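Surface glycoprotein (Trypanosoma brucei, PDB 5KLH) is a procyclic-stage surface antigen whose bilobed ectodomain, the part in this chain, is thought to serve as a sensor at the trypanosome membrane. Local coordinates at residues Y154-Y159 with V193-V198; I79-P84 with G168-S173; C101-C106 with C140-K145; K16-F21 with G206-A211. All blocks are in the same frame, centred on the assembly; numbering follows the deposited sequence.

Contact 1: residues Y154-Y159 with V193-V198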
loop_
_atom_site.group_PDB
_atom_site.type_symbol
_atom_site.label_atom_id
_atom_site.label_comp_id
_atom_site.label_asym_id
_atom_site.label_seq_id
_atom_site.Cartn_x
_atom_site.Cartn_y
_atom_site.Cartn_z
ATOM N N TYR A 154 6.971 7.493 8.933
ATOM C CA TYR A 154 5.952 7.566 9.972
ATOM C C TYR A 154 4.561 7.506 9.368
ATOM O O TYR A 154 4.251 8.247 8.424
ATOM C CB TYR A 154 6.114 8.831 10.799
ATOM C CG TYR A 154 7.457 8.922 11.473
ATOM C CD1 TYR A 154 8.556 9.428 10.805
ATOM C CD2 TYR A 154 7.631 8.472 12.781
ATOM C CE1 TYR A 154 9.790 9.513 11.420
ATOM C CE2 TYR A 154 8.872 8.550 13.401
ATOM C CZ TYR A 154 9.940 9.057 12.715
ATOM O OH TYR A 154 11.169 9.128 13.339
ATOM N N LEU A 155 3.725 6.642 9.921
ATOM C CA LEU A 155 2.365 6.462 9.429
ATOM C C LEU A 155 1.552 7.753 9.449
ATOM O O LEU A 155 1.479 8.436 10.478
ATOM C CB LEU A 155 1.648 5.412 10.271
ATOM C CG LEU A 155 0.246 5.039 9.803
ATOM C CD1 LEU A 155 0.302 4.347 8.447
ATOM C CD2 LEU A 155 -0.366 4.129 10.846
ATOM N N SER A 156 0.917 8.052 8.317
ATOM C CA SER A 156 0.115 9.260 8.163
ATOM C C SER A 156 -1.282 8.931 7.653
ATOM O O SER A 156 -2.257 9.574 8.032
ATOM C CB SER A 156 0.800 10.223 7.209
ATOM O OG SER A 156 0.008 11.379 7.026
ATOM N N LYS A 157 -1.353 7.949 6.761
ATOM C CA LYS A 157 -2.614 7.540 6.153
ATOM C C LYS A 157 -2.651 6.019 6.156
ATOM O O LYS A 157 -1.773 5.383 5.587
ATOM C CB LYS A 157 -2.741 8.107 4.732
ATOM C CG LYS A 157 -4.137 8.000 4.147
ATOM C CD LYS A 157 -4.304 8.867 2.893
ATOM C CE LYS A 157 -3.870 10.311 3.134
ATOM N NZ LYS A 157 -3.998 11.153 1.904
ATOM N N LEU A 158 -3.662 5.445 6.808
ATOM C CA LEU A 158 -3.796 4.008 6.900
ATOM C C LEU A 158 -4.955 3.581 6.014
ATOM O O LEU A 158 -6.058 4.087 6.184
ATOM C CB LEU A 158 -4.037 3.595 8.353
ATOM C CG LEU A 158 -4.256 2.100 8.592
ATOM C CD1 LEU A 158 -2.956 1.363 8.432
ATOM C CD2 LEU A 158 -4.838 1.873 9.974
ATOM N N TYR A 159 -4.693 2.707 5.045
ATOM C CA TYR A 159 -5.726 2.223 4.121
ATOM C C TYR A 159 -6.175 0.826 4.486
ATOM O O TYR A 159 -5.347 -0.085 4.546
ATOM C CB TYR A 159 -5.200 2.197 2.683
ATOM C CG TYR A 159 -4.712 3.516 2.146
ATOM C CD1 TYR A 159 -3.465 4.022 2.513
ATOM C CD2 TYR A 159 -5.469 4.232 1.237
ATOM C CE1 TYR A 159 -3.008 5.224 1.998
ATOM C CE2 TYR A 159 -5.015 5.432 0.716
ATOM C CZ TYR A 159 -3.781 5.914 1.103
ATOM O OH TYR A 159 -3.319 7.099 0.583
ATOM N N VAL A 193 8.412 12.629 9.163
ATOM C CA VAL A 193 8.513 13.026 10.565
ATOM C C VAL A 193 7.312 12.502 11.330
ATOM O O VAL A 193 6.298 12.153 10.725
ATOM C CB VAL A 193 8.594 14.561 10.733
ATOM C CG1 VAL A 193 9.719 15.157 9.902
ATOM C CG2 VAL A 193 7.283 15.170 10.365
ATOM N N PRO A 194 7.427 12.420 12.664
ATOM C CA PRO A 194 6.316 11.918 13.475
ATOM C C PRO A 194 5.007 12.686 13.265
ATOM O O PRO A 194 4.999 13.908 13.058
ATOM C CB PRO A 194 6.837 12.083 14.907
ATOM C CG PRO A 194 8.322 11.946 14.760
ATOM C CD PRO A 194 8.647 12.633 13.465
ATOM N N GLN A 195 3.903 11.947 13.294
ATOM C CA GLN A 195 2.568 12.503 13.098
ATOM C C GLN A 195 1.778 12.514 14.410
ATOM O O GLN A 195 1.959 11.614 15.238
ATOM C CB GLN A 195 1.816 11.690 12.037
ATOM C CG GLN A 195 2.516 11.605 10.687
ATOM C CD GLN A 195 2.623 12.948 10.000
ATOM O OE1 GLN A 195 1.621 13.542 9.589
ATOM N NE2 GLN A 195 3.850 13.444 9.876
ATOM N N ASP A 196 0.891 13.492 14.606
ATOM C CA ASP A 196 0.080 13.473 15.831
ATOM C C ASP A 196 -1.304 12.877 15.558
ATOM O O ASP A 196 -2.095 12.661 16.476
ATOM C CB ASP A 196 -0.044 14.866 16.457
ATOM C CG ASP A 196 -0.685 15.883 15.527
ATOM O OD1 ASP A 196 -1.127 15.503 14.426
ATOM O OD2 ASP A 196 -0.752 17.076 15.906
ATOM N N LYS A 197 -1.580 12.594 14.292
ATOM C CA LYS A 197 -2.835 11.942 13.927
ATOM C C LYS A 197 -2.684 11.183 12.618
ATOM O O LYS A 197 -1.794 11.473 11.824
ATOM C CB LYS A 197 -3.962 12.969 13.825
ATOM C CG LYS A 197 -3.644 14.156 12.915
ATOM C CD LYS A 197 -4.678 15.273 13.096
ATOM C CE LYS A 197 -4.243 16.562 12.427
ATOM N NZ LYS A 197 -2.999 17.090 13.043
ATOM N N VAL A 198 -3.560 10.195 12.414
ATOM C CA VAL A 198 -3.524 9.348 11.235
ATOM C C VAL A 198 -4.886 9.310 10.562
ATOM O O VAL A 198 -5.883 9.032 11.225
ATOM C CB VAL A 198 -3.098 7.890 11.602
ATOM C CG1 VAL A 198 -3.280 6.969 10.423
ATOM C CG2 VAL A 198 -1.652 7.884 12.079
HETATM O O HOH W 1 -1.043 12.780 9.504
#
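Tyr154 presents one ring face to Pro194: the proline N lies 3.6 Å above the ring plane over its centre, and CD makes a CH-pi contact, 3.9 Å from the ring centroid and 12° off the normal. CG of the tyrosine is anti to the carbonyl carbon (chi1 -59°), and the two side chains lie side by side, pointing the same way. His92 also meets the tyrosine ring.

The other apolar contacts gather round Val198. Its CG1 sits 4.1 Å from Leu155 CG and 4.0 Å from Leu158 CB; the Leu155 and Val198 side chains cross at about a right angle, and both also touch Leu73 of strand 72-79. Here strand 145-164 runs parallel to strand 197-204, and a classic beta bulge, in which Ser156 and Lys157 both face Gly189, lies at this point of the strand.

No direct hydrogen bond joins the two segments. One water takes the proton of Ser156 OG at 3.0 Å and donates to Gln195 OE1 and Lys197 O. The glutamine amide is held at its other corner, where NE2 donates to Val193 O at 2.9 Å and 171°. Val198 CA adds a CH...O contact to Ser156 O at 3.5 Å.

Contact 2: residues I79-P84 with G168-S173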
loop_
_atom_site.group_PDB
_atom_site.type_symbol
_atom_site.label_atom_id
_atom_site.label_comp_id
_atom_site.label_asym_id
_atom_site.label_seq_id
_atom_site.Cartn_x
_atom_site.Cartn_y
_atom_site.Cartn_z
ATOM N N ILE A 79 -17.846 -0.100 11.785
ATOM C CA ILE A 79 -18.564 0.486 10.667
ATOM C C ILE A 79 -19.793 -0.355 10.373
ATOM O O ILE A 79 -19.709 -1.584 10.297
ATOM C CB ILE A 79 -17.662 0.567 9.430
ATOM C CG1 ILE A 79 -16.485 1.508 9.716
ATOM C CG2 ILE A 79 -18.441 1.042 8.203
ATOM C CD1 ILE A 79 -16.895 3.004 9.847
ATOM N N ASN A 80 -20.934 0.312 10.247
ATOM C CA ASN A 80 -22.195 -0.331 9.893
ATOM C C ASN A 80 -22.013 -1.242 8.678
ATOM O O ASN A 80 -21.468 -0.814 7.660
ATOM C CB ASN A 80 -23.254 0.752 9.629
ATOM C CG ASN A 80 -24.624 0.184 9.351
ATOM O OD1 ASN A 80 -25.113 -0.678 10.082
ATOM N ND2 ASN A 80 -25.258 0.672 8.288
ATOM N N THR A 81 -22.445 -2.499 8.832
ATOM C CA THR A 81 -22.413 -3.578 7.833
ATOM C C THR A 81 -21.029 -4.215 7.648
ATOM O O THR A 81 -20.892 -5.159 6.883
ATOM C CB THR A 81 -22.958 -3.133 6.412
ATOM O OG1 THR A 81 -21.994 -2.334 5.708
ATOM C CG2 THR A 81 -24.284 -2.382 6.528
ATOM N N VAL A 82 -20.019 -3.732 8.371
ATOM C CA VAL A 82 -18.698 -4.358 8.336
ATOM C C VAL A 82 -18.413 -5.078 9.656
ATOM O O VAL A 82 -18.412 -4.448 10.717
ATOM C CB VAL A 82 -17.581 -3.298 8.066
ATOM C CG1 VAL A 82 -16.224 -3.971 7.930
ATOM C CG2 VAL A 82 -17.894 -2.509 6.804
ATOM N N ALA A 83 -18.197 -6.392 9.613
ATOM C CA ALA A 83 -17.846 -7.117 10.837
ATOM C C ALA A 83 -16.675 -6.426 11.525
ATOM O O ALA A 83 -15.643 -6.215 10.901
ATOM C CB ALA A 83 -17.492 -8.564 10.538
ATOM N N PRO A 84 -16.838 -6.058 12.808
ATOM C CA PRO A 84 -15.772 -5.294 13.456
ATOM C C PRO A 84 -14.414 -5.988 13.405
ATOM O O PRO A 84 -14.312 -7.223 13.477
ATOM C CB PRO A 84 -16.260 -5.170 14.900
ATOM C CG PRO A 84 -17.754 -5.248 14.784
ATOM C CD PRO A 84 -18.018 -6.213 13.678
ATOM N N GLY A 168 -24.333 -10.322 2.126
ATOM C CA GLY A 168 -24.769 -8.946 1.954
ATOM C C GLY A 168 -24.138 -7.920 2.882
ATOM O O GLY A 168 -24.501 -6.733 2.869
ATOM N N GLU A 169 -23.193 -8.377 3.693
ATOM C CA GLU A 169 -22.408 -7.479 4.523
ATOM C C GLU A 169 -20.924 -7.652 4.198
ATOM O O GLU A 169 -20.579 -8.173 3.126
ATOM C CB GLU A 169 -22.735 -7.718 6.000
ATOM C CG GLU A 169 -24.216 -7.411 6.272
ATOM C CD GLU A 169 -24.524 -7.056 7.719
ATOM O OE1 GLU A 169 -24.081 -7.795 8.621
ATOM O OE2 GLU A 169 -25.228 -6.040 7.937
ATOM N N TYR A 170 -20.059 -7.171 5.089
ATOM C CA TYR A 170 -18.620 -7.097 4.819
ATOM C C TYR A 170 -17.786 -7.558 6.015
ATOM O O TYR A 170 -18.284 -7.614 7.143
ATOM C CB TYR A 170 -18.219 -5.659 4.439
ATOM C CG TYR A 170 -18.943 -5.115 3.232
ATOM C CD1 TYR A 170 -20.192 -4.520 3.362
ATOM C CD2 TYR A 170 -18.381 -5.202 1.965
ATOM C CE1 TYR A 170 -20.860 -4.031 2.268
ATOM C CE2 TYR A 170 -19.041 -4.714 0.861
ATOM C CZ TYR A 170 -20.282 -4.127 1.021
ATOM O OH TYR A 170 -20.960 -3.634 -0.068
ATOM N N ARG A 171 -16.521 -7.897 5.746
ATOM C CA ARG A 171 -15.557 -8.309 6.769
ATOM C C ARG A 171 -14.189 -7.883 6.264
ATOM O O ARG A 171 -14.062 -7.569 5.077
ATOM C CB ARG A 171 -15.608 -9.820 7.005
ATOM C CG ARG A 171 -15.227 -10.593 5.763
ATOM C CD ARG A 171 -15.426 -12.079 5.946
ATOM N NE ARG A 171 -15.559 -12.719 4.645
ATOM C CZ ARG A 171 -16.063 -13.931 4.455
ATOM N NH1 ARG A 171 -16.480 -14.650 5.487
ATOM N NH2 ARG A 171 -16.151 -14.419 3.228
ATOM N N GLU A 172 -13.168 -7.860 7.122
ATOM C CA GLU A 172 -11.869 -7.436 6.610
ATOM C C GLU A 172 -11.417 -8.349 5.489
ATOM O O GLU A 172 -11.534 -9.588 5.584
ATOM C CB GLU A 172 -10.770 -7.390 7.677
ATOM C CG GLU A 172 -9.527 -6.684 7.083
ATOM C CD GLU A 172 -8.311 -6.561 7.986
ATOM O OE1 GLU A 172 -8.244 -7.199 9.065
ATOM O OE2 GLU A 172 -7.389 -5.816 7.573
ATOM N N SER A 173 -10.924 -7.727 4.424
ATOM C CA SER A 173 -10.350 -8.451 3.300
ATOM C C SER A 173 -9.225 -9.370 3.745
ATOM O O SER A 173 -8.403 -9.019 4.607
ATOM C CB SER A 173 -9.844 -7.476 2.231
ATOM O OG SER A 173 -9.285 -8.173 1.133
HETATM O O HOH W 2 -14.084 -8.095 9.683
#
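A single beta bridge pairs Val82 with Tyr170, CA to CA 4.5 Å, where the type II turn Ile79-Val82 between strands 72-79 and 85-100 meets short strand 170-172. Two backbone hydrogen bonds make the bridge. Tyr170 N donates to Thr81 O at 2.8 Å, approaching nearly along the C=O axis but with its N-H bent to 140°; Ala83 N gives a straighter bond to Tyr170 O, 173° at hydrogen.

Thr81 O is also approached by carbon: Glu169 CB lies 3.3 Å away, and the Tyr170 ring brings its CD1 edge up with the oxygen in the ring plane. The threonine and tyrosine side chains run side by side, OG1 being 3.7 Å from Tyr170 CD1. OG1 occupies the position between its backbone N and carbonyl carbon (chi1 76°). Val82 CG2 rests against Tyr170 CB at 4.0 Å, while Trp29 meets the tyrosine ring edge-to-face and also touches Thr81 and Val82.

A water bridges Ala83 O, to which it donates, and Glu172 N, whose proton it accepts. Pairing through main-chain groups and one water is consistent with a register set by main-chain bonds, while the Thr81 and Tyr170 side chains supply much of the packing.

Contact 3: residues C101-C106 with C140-K145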
loop_
_atom_site.group_PDB
_atom_site.type_symbol
_atom_site.label_atom_id
_atom_site.label_comp_id
_atom_site.label_asym_id
_atom_site.label_seq_id
_atom_site.Cartn_x
_atom_site.Cartn_y
_atom_site.Cartn_z
ATOM N N CYS A 101 22.453 -9.457 -5.193
ATOM C CA CYS A 101 23.159 -9.642 -6.454
ATOM C C CYS A 101 22.476 -10.749 -7.238
ATOM O O CYS A 101 22.441 -11.899 -6.798
ATOM C CB CYS A 101 24.634 -9.971 -6.225
ATOM S SG CYS A 101 25.566 -10.227 -7.753
ATOM N N SER A 102 21.931 -10.384 -8.392
ATOM C CA SER A 102 21.253 -11.326 -9.274
ATOM C C SER A 102 21.946 -11.330 -10.625
ATOM O O SER A 102 22.723 -10.427 -10.911
ATOM C CB SER A 102 19.795 -10.937 -9.437
ATOM O OG SER A 102 19.716 -9.701 -10.114
ATOM N N SER A 103 21.636 -12.309 -11.467
ATOM C CA SER A 103 22.302 -12.394 -12.766
ATOM C C SER A 103 22.108 -11.126 -13.579
ATOM O O SER A 103 23.010 -10.727 -14.324
ATOM C CB SER A 103 21.803 -13.604 -13.564
ATOM O OG SER A 103 22.223 -14.813 -12.954
ATOM N N SER A 104 20.956 -10.474 -13.408
ATOM C CA SER A 104 20.592 -9.307 -14.214
ATOM C C SER A 104 21.568 -8.153 -14.025
ATOM O O SER A 104 21.758 -7.352 -14.928
ATOM C CB SER A 104 19.170 -8.848 -13.889
ATOM O OG SER A 104 19.068 -8.423 -12.544
ATOM N N GLN A 105 22.185 -8.068 -12.851
ATOM C CA GLN A 105 23.132 -6.985 -12.597
ATOM C C GLN A 105 24.533 -7.484 -12.288
ATOM O O GLN A 105 25.334 -6.764 -11.682
ATOM C CB GLN A 105 22.630 -6.113 -11.452
ATOM C CG GLN A 105 21.400 -5.301 -11.809
ATOM C CD GLN A 105 20.895 -4.501 -10.637
ATOM O OE1 GLN A 105 20.796 -5.017 -9.517
ATOM N NE2 GLN A 105 20.577 -3.233 -10.879
ATOM N N CYS A 106 24.823 -8.706 -12.722
ATOM C CA CYS A 106 26.070 -9.392 -12.385
ATOM C C CYS A 106 27.070 -9.257 -13.519
ATOM O O CYS A 106 26.719 -9.463 -14.670
ATOM C CB CYS A 106 25.795 -10.874 -12.098
ATOM S SG CYS A 106 26.819 -11.622 -10.817
ATOM N N CYS A 140 30.134 -8.763 -2.998
ATOM C CA CYS A 140 28.812 -8.806 -3.632
ATOM C C CYS A 140 28.727 -9.830 -4.773
ATOM O O CYS A 140 28.459 -9.462 -5.921
ATOM C CB CYS A 140 28.447 -7.411 -4.147
ATOM S SG CYS A 140 26.710 -7.184 -4.551
ATOM N N ARG A 141 28.976 -11.098 -4.447
ATOM C CA ARG A 141 28.950 -12.191 -5.425
ATOM C C ARG A 141 27.523 -12.577 -5.751
ATOM O O ARG A 141 26.608 -12.228 -5.012
ATOM C CB ARG A 141 29.684 -13.432 -4.904
ATOM C CG ARG A 141 31.112 -13.210 -4.417
ATOM C CD ARG A 141 31.741 -14.554 -4.032
ATOM N NE ARG A 141 32.913 -14.423 -3.163
ATOM C CZ ARG A 141 34.134 -14.104 -3.588
ATOM N NH1 ARG A 141 34.351 -13.860 -4.876
ATOM N NH2 ARG A 141 35.138 -14.015 -2.725
ATOM N N LEU A 142 27.349 -13.320 -6.839
ATOM C CA LEU A 142 26.033 -13.807 -7.244
ATOM C C LEU A 142 25.298 -14.425 -6.069
ATOM O O LEU A 142 25.841 -15.286 -5.375
ATOM C CB LEU A 142 26.172 -14.829 -8.374
ATOM C CG LEU A 142 24.878 -15.397 -8.938
ATOM C CD1 LEU A 142 24.011 -14.278 -9.438
ATOM C CD2 LEU A 142 25.172 -16.382 -10.063
ATOM N N GLY A 143 24.074 -13.961 -5.828
ATOM C CA GLY A 143 23.232 -14.550 -4.804
ATOM C C GLY A 143 23.349 -13.904 -3.436
ATOM O O GLY A 143 22.543 -14.195 -2.544
ATOM N N GLU A 144 24.338 -13.029 -3.259
ATOM C CA GLU A 144 24.544 -12.384 -1.963
ATOM C C GLU A 144 23.612 -11.200 -1.725
ATOM O O GLU A 144 23.236 -10.484 -2.653
ATOM C CB GLU A 144 25.999 -11.908 -1.814
ATOM C CG GLU A 144 27.021 -13.017 -1.769
ATOM C CD GLU A 144 28.317 -12.574 -1.127
ATOM O OE1 GLU A 144 29.130 -11.923 -1.805
ATOM O OE2 GLU A 144 28.518 -12.874 0.068
ATOM N N LYS A 145 23.241 -11.007 -0.463
ATOM C CA LYS A 145 22.599 -9.771 -0.033
ATOM C C LYS A 145 23.714 -8.809 0.329
ATOM O O LYS A 145 24.372 -8.987 1.355
ATOM C CB LYS A 145 21.677 -10.003 1.166
ATOM C CG LYS A 145 20.693 -11.147 0.979
ATOM C CD LYS A 145 19.734 -10.841 -0.149
ATOM C CE LYS A 145 18.787 -12.005 -0.438
ATOM N NZ LYS A 145 17.868 -11.689 -1.584
#
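Cys101 SG and Leu142 CG both stand anti to their backbone N (chi1 179° and -178°), which sends the sulfur toward the 140-145 loop and starts the leucine chain on its way to the 101-106 loop. Cys101 SG thereby comes within 3.6 Å of Leu142 CA, and Cys101 CB lies 3.2 Å from Arg141 O. Leu142 CD1 reaches the backbone of the opposing loop, 3.7 Å from Ser103 N, while its CB and CD1 both touch Cys106 SG.

The contact joins the loop after strand 85-100 to the turn leading into strand 145-164, two strands that pair antiparallel. Arg141 to Glu144 form a type II beta turn, closed by Glu144 N to Arg141 O; Gly143 has positive phi, where a CB would collide with Leu142 O. The glutamate side chain folds back over this turn: Arg141 N donates to the anti lone pair of Glu144 OE1 at 2.8 Å, which Ser137 OG also meets.

Cys101 grips the turn through both its main-chain polar groups. Its N donates to Glu144 O at 2.8 Å and 170°, and its O accepts from Gly143 N. Disulfides link Cys101 to Cys115, Cys106 to Cys113 and Cys140 to Cys146.

Contact 4: residues K16-F21 with G206-A211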
loop_
_atom_site.group_PDB
_atom_site.type_symbol
_atom_site.label_atom_id
_atom_site.label_comp_id
_atom_site.label_asym_id
_atom_site.label_seq_id
_atom_site.Cartn_x
_atom_site.Cartn_y
_atom_site.Cartn_z
ATOM N N LYS A 16 -13.775 -3.489 -16.424
ATOM C CA LYS A 16 -14.753 -4.428 -15.934
ATOM C C LYS A 16 -15.031 -4.183 -14.453
ATOM O O LYS A 16 -16.168 -4.283 -14.019
ATOM C CB LYS A 16 -14.287 -5.861 -16.206
ATOM C CG LYS A 16 -14.419 -6.217 -17.690
ATOM C CD LYS A 16 -13.787 -7.557 -18.040
ATOM C CE LYS A 16 -14.212 -8.007 -19.438
ATOM N NZ LYS A 16 -13.416 -9.171 -19.919
ATOM N N ALA A 17 -13.991 -3.834 -13.701
ATOM C CA ALA A 17 -14.143 -3.525 -12.281
ATOM C C ALA A 17 -15.006 -2.279 -12.083
ATOM O O ALA A 17 -15.855 -2.230 -11.190
ATOM C CB ALA A 17 -12.772 -3.335 -11.622
ATOM N N VAL A 18 -14.793 -1.280 -12.929
ATOM C CA VAL A 18 -15.557 -0.044 -12.851
ATOM C C VAL A 18 -17.037 -0.327 -13.114
ATOM O O VAL A 18 -17.910 0.156 -12.402
ATOM C CB VAL A 18 -15.012 0.986 -13.850
ATOM C CG1 VAL A 18 -15.934 2.192 -13.946
ATOM C CG2 VAL A 18 -13.621 1.425 -13.424
ATOM N N SER A 19 -17.302 -1.144 -14.129
ATOM C CA SER A 19 -18.672 -1.509 -14.483
ATOM C C SER A 19 -19.376 -2.291 -13.388
ATOM O O SER A 19 -20.580 -2.132 -13.175
ATOM C CB SER A 19 -18.684 -2.328 -15.769
ATOM O OG SER A 19 -18.138 -1.569 -16.827
ATOM N N ALA A 20 -18.624 -3.149 -12.710
ATOM C CA ALA A 20 -19.166 -3.983 -11.639
ATOM C C ALA A 20 -19.330 -3.258 -10.300
ATOM O O ALA A 20 -20.023 -3.760 -9.417
ATOM C CB ALA A 20 -18.288 -5.199 -11.448
ATOM N N PHE A 21 -18.702 -2.088 -10.154
ATOM C CA PHE A 21 -18.687 -1.370 -8.880
ATOM C C PHE A 21 -20.071 -0.839 -8.525
ATOM O O PHE A 21 -20.672 -0.068 -9.285
ATOM C CB PHE A 21 -17.665 -0.221 -8.936
ATOM C CG PHE A 21 -17.559 0.596 -7.667
ATOM C CD1 PHE A 21 -17.299 -0.006 -6.441
ATOM C CD2 PHE A 21 -17.664 1.979 -7.722
ATOM C CE1 PHE A 21 -17.171 0.769 -5.285
ATOM C CE2 PHE A 21 -17.539 2.755 -6.577
ATOM C CZ PHE A 21 -17.300 2.154 -5.360
ATOM N N GLY A 206 -13.873 -4.138 -4.240
ATOM C CA GLY A 206 -14.149 -3.855 -5.639
ATOM C C GLY A 206 -14.046 -2.389 -6.028
ATOM O O GLY A 206 -14.419 -2.020 -7.148
ATOM N N ASP A 207 -13.533 -1.544 -5.135
ATOM C CA ASP A 207 -13.437 -0.115 -5.470
ATOM C C ASP A 207 -12.512 0.137 -6.646
ATOM O O ASP A 207 -11.468 -0.489 -6.760
ATOM C CB ASP A 207 -12.949 0.699 -4.276
ATOM C CG ASP A 207 -13.249 2.164 -4.435
ATOM O OD1 ASP A 207 -14.348 2.562 -4.007
ATOM O OD2 ASP A 207 -12.386 2.909 -4.972
ATOM N N PRO A 208 -12.876 1.083 -7.524
ATOM C CA PRO A 208 -11.989 1.379 -8.650
ATOM C C PRO A 208 -10.622 1.914 -8.214
ATOM O O PRO A 208 -9.652 1.806 -8.964
ATOM C CB PRO A 208 -12.774 2.443 -9.424
ATOM C CG PRO A 208 -14.211 2.072 -9.176
ATOM C CD PRO A 208 -14.208 1.694 -7.699
ATOM N N PHE A 209 -10.540 2.501 -7.024
ATOM C CA PHE A 209 -9.240 2.945 -6.518
ATOM C C PHE A 209 -8.286 1.745 -6.405
ATOM O O PHE A 209 -7.114 1.825 -6.799
ATOM C CB PHE A 209 -9.403 3.644 -5.155
ATOM C CG PHE A 209 -8.106 4.126 -4.541
ATOM C CD1 PHE A 209 -7.373 3.305 -3.706
ATOM C CD2 PHE A 209 -7.653 5.413 -4.768
ATOM C CE1 PHE A 209 -6.190 3.736 -3.136
ATOM C CE2 PHE A 209 -6.472 5.856 -4.196
ATOM C CZ PHE A 209 -5.742 5.013 -3.376
ATOM N N ILE A 210 -8.789 0.642 -5.864
ATOM C CA ILE A 210 -7.969 -0.556 -5.693
ATOM C C ILE A 210 -7.699 -1.195 -7.059
ATOM O O ILE A 210 -6.563 -1.566 -7.359
ATOM C CB ILE A 210 -8.637 -1.549 -4.736
ATOM C CG1 ILE A 210 -8.584 -0.996 -3.308
ATOM C CG2 ILE A 210 -7.977 -2.918 -4.838
ATOM C CD1 ILE A 210 -9.369 -1.810 -2.290
ATOM N N ALA A 211 -8.729 -1.282 -7.902
ATOM C CA ALA A 211 -8.544 -1.793 -9.265
ATOM C C ALA A 211 -7.492 -1.009 -10.054
ATOM O O ALA A 211 -6.656 -1.605 -10.742
ATOM C CB ALA A 211 -9.865 -1.800 -10.007
HETATM O O HOH W 3 -15.742 -3.547 -8.874
#
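Phe21 turns one ring face to Pro208, whose CD stands 3.4 Å above the ring plane, over its centre, and 11° off the normal, a close CH-pi contact. The two side chains cross at about a right angle. CG of Phe21 is anti to the backbone N (chi1 -180°), and its CB bond points toward the 206-211 segment. The Asp207 side chain lies side by side with the ring, pointing the same way, the carboxylate plane turned 74° from the ring plane; OD1 approaches Phe21 CZ obliquely at 3.3 Å.

Asp207 is the N-cap residue of helix 208-215, and its carboxylate makes the capping bond: OD2 accepts from Phe209 N at 2.8 Å, with the donor on its anti side. Ser55 OG also bonds to OD2, and Val56 N to OD1, fixing the cap from strand 51-63.

Further back along helix 12-20, two methyl groups meet directly, Ala17 CB and Ala211 CB at 3.7 Å, while Val18 CG2 lies 4.2 Å from Pro208 CB. No direct hydrogen bond joins the segments; a water donates instead to Ala17 O and Gly206 O, both at 2.7 Å.

The two helices thus pack beside the sheet: Ile53 of strand 51-63 touches both Val18 and Pro208, Ser204 at the end of strand 197-204 meets Phe21, and Phe209 stacks on Tyr203.

In the fold
Contacts 1, 2 and 4 belong to the lobe built on the large sheet, whereas contact 3 lies in what is probably the second, disulfide-rich lobe, its centre about 45 Å from that of contact 2. Contacts 1 and 2 reach the same sheet through neighbouring strands 145-164 and 170-172. Contacts 1 and 4 are joined by packing of Tyr159 on Phe209, and helix 208-215 of contact 4 follows strand 197-204 of contact 1. Contact 2 is a surface contact; the other three are partly buried. Direct backbone bonds cross contacts 2 and 3, with three cystines close by in the latter, while contacts 1 and 4 rely on proline-aromatic faces, aliphatic packing and a bridging water.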